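NanS-p (Escherichia phage vB_EcoP_24B, PDB 6YP6) belongs to a conserved phage carbohydrate esterase, in which this beta-sandwich region probably binds carbohydrate. Local coordinates at residues L45-E48 with S53-L56; F77-A82 with Q87-F92; F157-N162 with F179-S184. All coordinates share one frame; numbering follows the deposited sequence. Where two conformers were deposited one is given.

Interaction 1: L45-E48 with S53-L56; sequences LTKE and SWVL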
loop_
_atom_site.group_PDB
_atom_site.type_symbol
_atom_site.label_atom_id
_atom_site.label_comp_id
_atom_site.label_asym_id
_atom_site.label_seq_id
_atom_site.Cartn_x
_atom_site.Cartn_y
_atom_site.Cartn_z
ATOM N N LEU A 45 -1.504 12.183 -7.249
ATOM C CA LEU A 45 -1.022 12.572 -5.933
ATOM C C LEU A 45 0.371 13.164 -6.074
ATOM O O LEU A 45 1.294 12.521 -6.593
ATOM C CB LEU A 45 -1.006 11.368 -4.993
ATOM C CG LEU A 45 -2.356 10.636 -4.887
ATOM C CD1 LEU A 45 -2.208 9.419 -3.995
ATOM C CD2 LEU A 45 -3.458 11.509 -4.376
ATOM N N THR A 46 0.503 14.401 -5.616
ATOM C CA THR A 46 1.739 15.152 -5.661
ATOM C C THR A 46 1.864 15.956 -4.374
ATOM O O THR A 46 0.944 16.017 -3.553
ATOM C CB THR A 46 1.759 16.150 -6.836
ATOM O OG1 THR A 46 0.673 17.083 -6.708
ATOM C CG2 THR A 46 1.678 15.428 -8.174
ATOM N N LYS A 47 3.018 16.591 -4.211
ATOM C CA LYS A 47 3.225 17.548 -3.131
ATOM C C LYS A 47 4.324 18.515 -3.555
ATOM O O LYS A 47 5.017 18.303 -4.551
ATOM C CB LYS A 47 3.523 16.851 -1.792
ATOM C CG LYS A 47 4.601 15.762 -1.814
ATOM C CD LYS A 47 6.008 16.348 -1.773
ATOM C CE LYS A 47 7.078 15.259 -1.812
ATOM N NZ LYS A 47 7.275 14.588 -0.511
ATOM N N GLU A 48 4.476 19.582 -2.783
ATOM C CA GLU A 48 5.579 20.512 -2.996
ATOM C C GLU A 48 6.818 19.949 -2.305
ATOM O O GLU A 48 6.816 19.750 -1.087
ATOM C CB GLU A 48 5.230 21.885 -2.427
ATOM C CG GLU A 48 4.087 22.600 -3.139
ATOM C CD GLU A 48 4.391 22.905 -4.596
ATOM O OE1 GLU A 48 5.585 22.929 -4.968
ATOM O OE2 GLU A 48 3.434 23.119 -5.371
ATOM N N SER A 53 5.039 15.352 3.436
ATOM C CA SER A 53 4.597 14.163 2.723
ATOM C C SER A 53 3.079 14.082 2.732
ATOM O O SER A 53 2.425 14.497 3.692
ATOM C CB SER A 53 5.219 12.978 3.469
ATOM O OG SER A 53 4.719 11.744 3.049
ATOM N N TRP A 54 2.507 13.562 1.654
ATOM C CA TRP A 54 1.070 13.362 1.652
ATOM C C TRP A 54 0.725 12.035 2.312
ATOM O O TRP A 54 1.501 11.078 2.294
ATOM C CB TRP A 54 0.447 13.435 0.258
ATOM C CG TRP A 54 1.003 12.533 -0.782
ATOM C CD1 TRP A 54 1.885 12.886 -1.741
ATOM C CD2 TRP A 54 0.696 11.142 -1.003
ATOM N NE1 TRP A 54 2.172 11.819 -2.540
ATOM C CE2 TRP A 54 1.450 10.732 -2.114
ATOM C CE3 TRP A 54 -0.141 10.213 -0.369
ATOM C CZ2 TRP A 54 1.415 9.433 -2.595
ATOM C CZ3 TRP A 54 -0.181 8.913 -0.854
ATOM C CH2 TRP A 54 0.597 8.536 -1.960
ATOM N N VAL A 55 -0.454 12.006 2.924
ATOM C CA VAL A 55 -0.958 10.825 3.609
ATOM C C VAL A 55 -2.451 10.710 3.349
ATOM O O VAL A 55 -3.198 11.674 3.541
ATOM C CB VAL A 55 -0.722 10.871 5.135
ATOM C CG1 VAL A 55 -1.185 9.554 5.773
ATOM C CG2 VAL A 55 0.723 11.130 5.471
ATOM N N LEU A 56 -2.883 9.527 2.944
ATOM C CA LEU A 56 -4.282 9.154 2.868
ATOM C C LEU A 56 -4.533 8.107 3.937
ATOM O O LEU A 56 -3.725 7.199 4.105
ATOM C CB LEU A 56 -4.604 8.534 1.510
ATOM C CG LEU A 56 -4.129 9.318 0.292
ATOM C CD1 LEU A 56 -4.471 8.522 -0.959
ATOM C CD2 LEU A 56 -4.730 10.701 0.228
HETATM O O HOH W 1 3.724 12.228 -5.015
#

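Interaction 2: F77-A82 with Q87-F92; sequences FKVSGA and QYVMAF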
loop_
_atom_site.group_PDB
_atom_site.type_symbol
_atom_site.label_atom_id
_atom_site.label_comp_id
_atom_site.label_asym_id
_atom_site.label_seq_id
_atom_site.Cartn_x
_atom_site.Cartn_y
_atom_site.Cartn_z
ATOM N N PHE A 77 -2.112 1.374 -9.828
ATOM C CA PHE A 77 -1.413 2.653 -9.804
ATOM C C PHE A 77 -0.517 2.770 -11.027
ATOM O O PHE A 77 -0.164 1.780 -11.666
ATOM C CB PHE A 77 -0.569 2.799 -8.510
ATOM C CG PHE A 77 0.605 1.868 -8.473
ATOM C CD1 PHE A 77 0.451 0.547 -8.069
ATOM C CD2 PHE A 77 1.854 2.288 -8.898
ATOM C CE1 PHE A 77 1.532 -0.325 -8.092
ATOM C CE2 PHE A 77 2.928 1.417 -8.916
ATOM C CZ PHE A 77 2.769 0.111 -8.507
ATOM N N LYS A 78 -0.117 4.004 -11.310
ATOM C CA LYS A 78 0.757 4.329 -12.425
ATOM C C LYS A 78 1.738 5.370 -11.924
ATOM O O LYS A 78 1.333 6.383 -11.351
ATOM C CB LYS A 78 -0.061 4.865 -13.612
ATOM C CG LYS A 78 0.741 5.605 -14.666
ATOM C CD LYS A 78 -0.093 5.761 -15.972
ATOM C CE LYS A 78 -0.083 7.154 -16.539
ATOM N NZ LYS A 78 -0.613 7.071 -17.910
ATOM N N VAL A 79 3.021 5.148 -12.147
ATOM C CA VAL A 79 4.055 6.076 -11.704
ATOM C C VAL A 79 4.408 7.009 -12.850
ATOM O O VAL A 79 4.576 6.553 -13.986
ATOM C CB VAL A 79 5.319 5.348 -11.212
ATOM C CG1 VAL A 79 6.251 6.345 -10.551
ATOM C CG2 VAL A 79 4.967 4.216 -10.275
ATOM N N SER A 80 4.583 8.294 -12.550
ATOM C CA SER A 80 4.928 9.307 -13.537
ATOM C C SER A 80 6.322 9.854 -13.248
ATOM O O SER A 80 6.721 9.981 -12.089
ATOM C CB SER A 80 3.904 10.447 -13.477
ATOM O OG SER A 80 4.048 11.352 -14.553
ATOM N N GLY A 81 7.075 10.147 -14.300
ATOM C CA GLY A 81 8.355 10.805 -14.155
ATOM C C GLY A 81 9.517 9.930 -14.607
ATOM O O GLY A 81 9.378 8.739 -14.900
ATOM N N ALA A 82 10.689 10.564 -14.655
ATOM C CA ALA A 82 11.917 9.904 -15.080
ATOM C C ALA A 82 12.440 8.960 -13.993
ATOM O O ALA A 82 12.309 9.222 -12.796
ATOM C CB ALA A 82 12.995 10.948 -15.364
ATOM N N GLN A 87 14.556 6.517 -5.526
ATOM C CA GLN A 87 13.415 7.381 -5.245
ATOM C C GLN A 87 12.158 6.586 -4.909
ATOM O O GLN A 87 11.905 5.515 -5.462
ATOM C CB GLN A 87 13.199 8.282 -6.461
ATOM C CG GLN A 87 12.175 9.369 -6.291
ATOM C CD GLN A 87 12.291 10.370 -7.414
ATOM O OE1 GLN A 87 11.524 10.321 -8.397
ATOM N NE2 GLN A 87 13.267 11.230 -7.327
ATOM N N TYR A 88 11.394 7.103 -3.947
ATOM C CA TYR A 88 10.172 6.462 -3.497
ATOM C C TYR A 88 8.964 6.840 -4.341
ATOM O O TYR A 88 8.869 7.949 -4.865
ATOM C CB TYR A 88 9.858 6.843 -2.038
ATOM C CG TYR A 88 10.898 6.331 -1.072
ATOM C CD1 TYR A 88 11.006 4.979 -0.760
ATOM C CD2 TYR A 88 11.808 7.209 -0.493
ATOM C CE1 TYR A 88 11.985 4.529 0.104
ATOM C CE2 TYR A 88 12.788 6.773 0.368
ATOM C CZ TYR A 88 12.883 5.434 0.658
ATOM O OH TYR A 88 13.883 5.040 1.505
ATOM N N VAL A 89 8.009 5.901 -4.395
ATOM C CA VAL A 89 6.648 6.163 -4.844
ATOM C C VAL A 89 5.741 6.320 -3.623
ATOM O O VAL A 89 5.264 7.421 -3.337
ATOM C CB VAL A 89 6.121 5.072 -5.799
ATOM C CG1 VAL A 89 4.723 5.432 -6.285
ATOM C CG2 VAL A 89 7.069 4.872 -6.974
ATOM N N MET A 90 5.493 5.239 -2.887
ATOM C CA MET A 90 4.542 5.294 -1.776
ATOM C C MET A 90 4.702 4.054 -0.917
ATOM O O MET A 90 5.311 3.064 -1.321
ATOM C CB MET A 90 3.112 5.421 -2.306
ATOM C CG MET A 90 2.631 4.232 -3.101
ATOM S SD MET A 90 1.080 4.628 -3.897
ATOM C CE MET A 90 0.957 3.275 -5.047
ATOM N N ALA A 91 4.107 4.125 0.264
ATOM C CA ALA A 91 4.062 3.038 1.220
ATOM C C ALA A 91 2.640 2.855 1.736
ATOM O O ALA A 91 1.844 3.798 1.794
ATOM C CB ALA A 91 4.979 3.314 2.422
ATOM N N PHE A 92 2.362 1.623 2.152
ATOM C CA PHE A 92 1.116 1.191 2.775
ATOM C C PHE A 92 1.453 0.653 4.161
ATOM O O PHE A 92 2.173 -0.343 4.280
ATOM C CB PHE A 92 0.470 0.046 1.969
ATOM C CG PHE A 92 0.112 0.431 0.567
ATOM C CD1 PHE A 92 1.071 0.408 -0.435
ATOM C CD2 PHE A 92 -1.173 0.837 0.239
ATOM C CE1 PHE A 92 0.747 0.793 -1.737
ATOM C CE2 PHE A 92 -1.488 1.234 -1.063
ATOM C CZ PHE A 92 -0.526 1.196 -2.043
HETATM O O HOH W 2 11.872 11.368 -11.157
#

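Interaction 3: F157-N162 with F179-S184; sequences FRFAGN and FTLTQS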
loop_
_atom_site.group_PDB
_atom_site.type_symbol
_atom_site.label_atom_id
_atom_site.label_comp_id
_atom_site.label_asym_id
_atom_site.label_seq_id
_atom_site.Cartn_x
_atom_site.Cartn_y
_atom_site.Cartn_z
ATOM N N PHE A 157 -1.727 -8.068 -1.940
ATOM C CA PHE A 157 -1.172 -8.902 -0.879
ATOM C C PHE A 157 -2.304 -9.815 -0.445
ATOM O O PHE A 157 -3.299 -9.344 0.108
ATOM C CB PHE A 157 -0.662 -8.033 0.262
ATOM C CG PHE A 157 0.429 -7.116 -0.180
ATOM C CD1 PHE A 157 1.738 -7.563 -0.227
ATOM C CD2 PHE A 157 0.149 -5.842 -0.624
ATOM C CE1 PHE A 157 2.756 -6.741 -0.674
ATOM C CE2 PHE A 157 1.164 -5.010 -1.058
ATOM C CZ PHE A 157 2.472 -5.468 -1.089
ATOM N N ARG A 158 -2.174 -11.101 -0.747
ATOM C CA ARG A 158 -3.226 -12.082 -0.532
ATOM C C ARG A 158 -2.995 -12.831 0.775
ATOM O O ARG A 158 -1.925 -13.417 0.986
ATOM C CB ARG A 158 -3.310 -13.072 -1.699
ATOM C CG ARG A 158 -4.523 -13.986 -1.625
ATOM C CD ARG A 158 -4.700 -14.868 -2.871
ATOM N NE ARG A 158 -3.589 -15.807 -2.999
ATOM C CZ ARG A 158 -2.692 -15.828 -3.982
ATOM N NH1 ARG A 158 -2.766 -14.990 -5.015
ATOM N NH2 ARG A 158 -1.705 -16.707 -3.922
ATOM N N PHE A 159 -4.012 -12.814 1.636
ATOM C CA PHE A 159 -4.057 -13.524 2.907
ATOM C C PHE A 159 -4.868 -14.803 2.715
ATOM O O PHE A 159 -5.918 -14.794 2.075
ATOM C CB PHE A 159 -4.714 -12.640 3.977
ATOM C CG PHE A 159 -3.868 -11.459 4.417
ATOM C CD1 PHE A 159 -3.657 -10.368 3.576
ATOM C CD2 PHE A 159 -3.283 -11.445 5.666
ATOM C CE1 PHE A 159 -2.874 -9.307 3.969
ATOM C CE2 PHE A 159 -2.511 -10.368 6.075
ATOM C CZ PHE A 159 -2.306 -9.306 5.226
ATOM N N ALA A 160 -4.373 -15.909 3.272
ATOM C CA ALA A 160 -4.960 -17.218 3.014
ATOM C C ALA A 160 -6.077 -17.588 3.972
ATOM O O ALA A 160 -6.878 -18.478 3.661
ATOM C CB ALA A 160 -3.884 -18.307 3.102
ATOM N N GLY A 161 -6.150 -16.952 5.121
ATOM C CA GLY A 161 -7.136 -17.311 6.117
ATOM C C GLY A 161 -6.561 -18.276 7.133
ATOM O O GLY A 161 -5.366 -18.587 7.154
ATOM N N ASN A 162 -7.450 -18.719 8.010
ATOM C CA ASN A 162 -7.077 -19.598 9.110
ATOM C C ASN A 162 -6.010 -18.970 9.992
ATOM O O ASN A 162 -5.243 -19.673 10.649
ATOM C CB ASN A 162 -6.637 -20.970 8.606
ATOM C CG ASN A 162 -7.806 -21.796 8.101
ATOM O OD1 ASN A 162 -7.846 -22.190 6.941
ATOM N ND2 ASN A 162 -8.769 -22.049 8.978
ATOM N N PHE A 179 5.677 -14.790 1.616
ATOM C CA PHE A 179 6.491 -14.359 2.744
ATOM C C PHE A 179 5.613 -14.348 3.982
ATOM O O PHE A 179 4.388 -14.264 3.891
ATOM C CB PHE A 179 7.103 -12.960 2.503
ATOM C CG PHE A 179 6.082 -11.862 2.399
ATOM C CD1 PHE A 179 5.359 -11.646 1.238
ATOM C CD2 PHE A 179 5.859 -11.024 3.478
ATOM C CE1 PHE A 179 4.415 -10.630 1.173
ATOM C CE2 PHE A 179 4.926 -10.010 3.418
ATOM C CZ PHE A 179 4.209 -9.812 2.266
ATOM N N THR A 180 6.242 -14.427 5.147
ATOM C CA THR A 180 5.516 -14.410 6.405
ATOM C C THR A 180 5.704 -13.062 7.094
ATOM O O THR A 180 6.827 -12.570 7.230
ATOM C CB THR A 180 5.943 -15.573 7.297
ATOM O OG1 THR A 180 5.614 -16.803 6.642
ATOM C CG2 THR A 180 5.223 -15.534 8.638
ATOM N N LEU A 181 4.592 -12.464 7.515
ATOM C CA LEU A 181 4.656 -11.220 8.260
ATOM C C LEU A 181 5.456 -11.432 9.532
ATOM O O LEU A 181 5.398 -12.493 10.156
ATOM C CB LEU A 181 3.261 -10.734 8.633
ATOM C CG LEU A 181 2.351 -10.357 7.465
ATOM C CD1 LEU A 181 0.932 -10.146 7.954
ATOM C CD2 LEU A 181 2.830 -9.123 6.727
ATOM N N THR A 182 6.204 -10.406 9.922
ATOM C CA THR A 182 6.966 -10.391 11.157
ATOM C C THR A 182 6.650 -9.091 11.878
ATOM O O THR A 182 5.969 -8.212 11.352
ATOM C CB THR A 182 8.481 -10.473 10.909
ATOM O OG1 THR A 182 8.938 -9.273 10.282
ATOM C CG2 THR A 182 8.838 -11.649 10.040
ATOM N N GLN A 183 7.180 -8.955 13.083
ATOM C CA GLN A 183 7.184 -7.644 13.715
ATOM C C GLN A 183 7.985 -6.661 12.863
ATOM O O GLN A 183 8.851 -7.036 12.073
ATOM C CB GLN A 183 7.753 -7.740 15.128
ATOM C CG GLN A 183 6.924 -8.660 16.025
ATOM C CD GLN A 183 7.323 -8.609 17.481
ATOM O OE1 GLN A 183 8.084 -7.741 17.895
ATOM N NE2 GLN A 183 6.792 -9.534 18.274
ATOM N N SER A 184 7.690 -5.377 13.045
ATOM C CA SER A 184 8.291 -4.309 12.261
ATOM C C SER A 184 8.609 -3.132 13.173
ATOM O O SER A 184 7.938 -2.946 14.189
ATOM C CB SER A 184 7.301 -3.832 11.188
ATOM O OG SER A 184 7.649 -2.582 10.622
#

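Interaction 1: L45-E48 with S53-L56
L45 lies across one face of the W54 indole, and this is the tight part of the contact. Its CD1 makes a CH-pi contact with the six-membered ring, 21° off the ring normal, with the closest approach at W54 CH2, 3.6 Å from L45 CD1. L45 CB covers the same face nearer the rim, 3.8 Å from W54 CE2. The two side chains cross at about a right angle. W54 CG sits between its backbone N and carbonyl carbon (chi1 55°), which swings the indole toward L45. L56 adds a smaller apolar touch, its CD1 lying 3.9 Å from L45 CD1. V207 also packs on both L45 and W54.

Toward the loop the contact becomes looser and more polar. K47 CG meets the indole at its edge, 4.0 Å from W54 CD1. The rest of the lysine chain bends, and NZ forms a salt bridge with D198. The same aspartate accepts a bond from S53 OG. Water 1 lies in the indole plane, where it accepts a hydrogen bond from W54 NE1 at 2.9 Å. It also lies 2.9 Å from L45 O, as a possible donor.

Strand 41-46 belongs to one sheet and strand 55-59 to the other. Meeting through side chains after a short loop, they form a beta arch, a chain crossing from one sheet of a beta sandwich to the other.

Interaction 2: F77-A82 with Q87-F92
F77 and M90 meet between the two sheets of the beta sandwich, where strands 71-79 and 88-95 form a beta arch. V89 and M90 both face I119, which makes a classic beta bulge. The bulge sends two successive side chains into the core, and each finds a partner on 77-82.

M90 can be followed outward. Its CB packs on the W54 indole. CG lies between the backbone N and the carbonyl carbon (chi1 65°), 4.1 Å from F92 CE1. The chain then runs extended (chi2 -170°), with SD 4.2 Å from F92 CZ. CE ends between two phenylalanines. M90 CE is 3.9 Å from F92 CZ on its own strand. M90 CE is 3.7 Å from F77 CG on the other. The contact with F77 is an off-centre CH-pi contact, 29° from the ring normal. CE also packs against F77 CB. The F77 ring is placed further by F145, which it meets edge-to-face.

V79 and V89 reach toward each other tip to tip, with V79 CG1 4.0 Å from V89 CG2. V79 CG2 also lies in plane at the edge of the F77 ring. L126 touches F77, V79 and V89, so the apolar cluster continues onto strand 125-130.

Nearer the loop, water 2 links the two segments. It donates one hydrogen bond to A82 O at 2.7 Å and another to Q87 OE1 at 3.0 Å.

Interaction 3: F157-N162 with F179-S184
F157 CD1 meets the edge of the F179 ring at CZ, 4.2 Å away, and F159 and L181 form a second apolar pair beside them. The approach is oblique to the F157 ring. In the second pair, F159 CE2 is 3.9 Å from L181 CD1. Here the side chains cross at about a right angle. The side chains bridge a wide gap between backbones: F157 CA is 10.1 Å from F179 CA.

F179 CG lies between its backbone N and carbonyl carbon (chi1 65°), and the ring end comes nearer to F157 than the start of the side chain suggests. The bond from CA to CB of F179 does not aim at the other segment.

The next shell holds these groups in place. V167, on the strand between, packs on F157 and F159. From the facing sheet, F117 stacks on the F157 ring, and Y130 meets the F179 ring and touches L181.

Farther out, polar bonds fix the chain after L181. T182 OG1 donates to Q183 O at 2.9 Å, with the donor tilted 29° from the carbonyl plane. The backbone N of T182 is bonded to Y130 OH. S184 OG is bonded to H131 O.

Strands 152-159, 166-171 and 174-180 follow one another as antiparallel neighbours. F157 and F179 join the first and third of these over the middle one, and L181 extends the contact just past the third. The arrangement is that of a beta meander, on the core side of a beta sandwich.

How the interactions relate
Interactions 1 and 2 both join the two sheets through short arches and are in direct contact, so their apolar parts merge. Interaction 3 joins strands of one sheet, and its centre is about 24 Å from that of interaction 2, across the chain's centre. Its strand 152-159 neighbours strand 71-79 of interaction 2. The touching residues of interactions 2 and 3 are all buried and apolar. Interaction 1 is only partly buried, resting on an indole face with a charged, hydrated edge. Interaction 2 rests on a methionine methyl and a valine pair, with one water link at its loop end and no charged group in the contact. Interaction 3 rests on phenylalanine rings and a leucine.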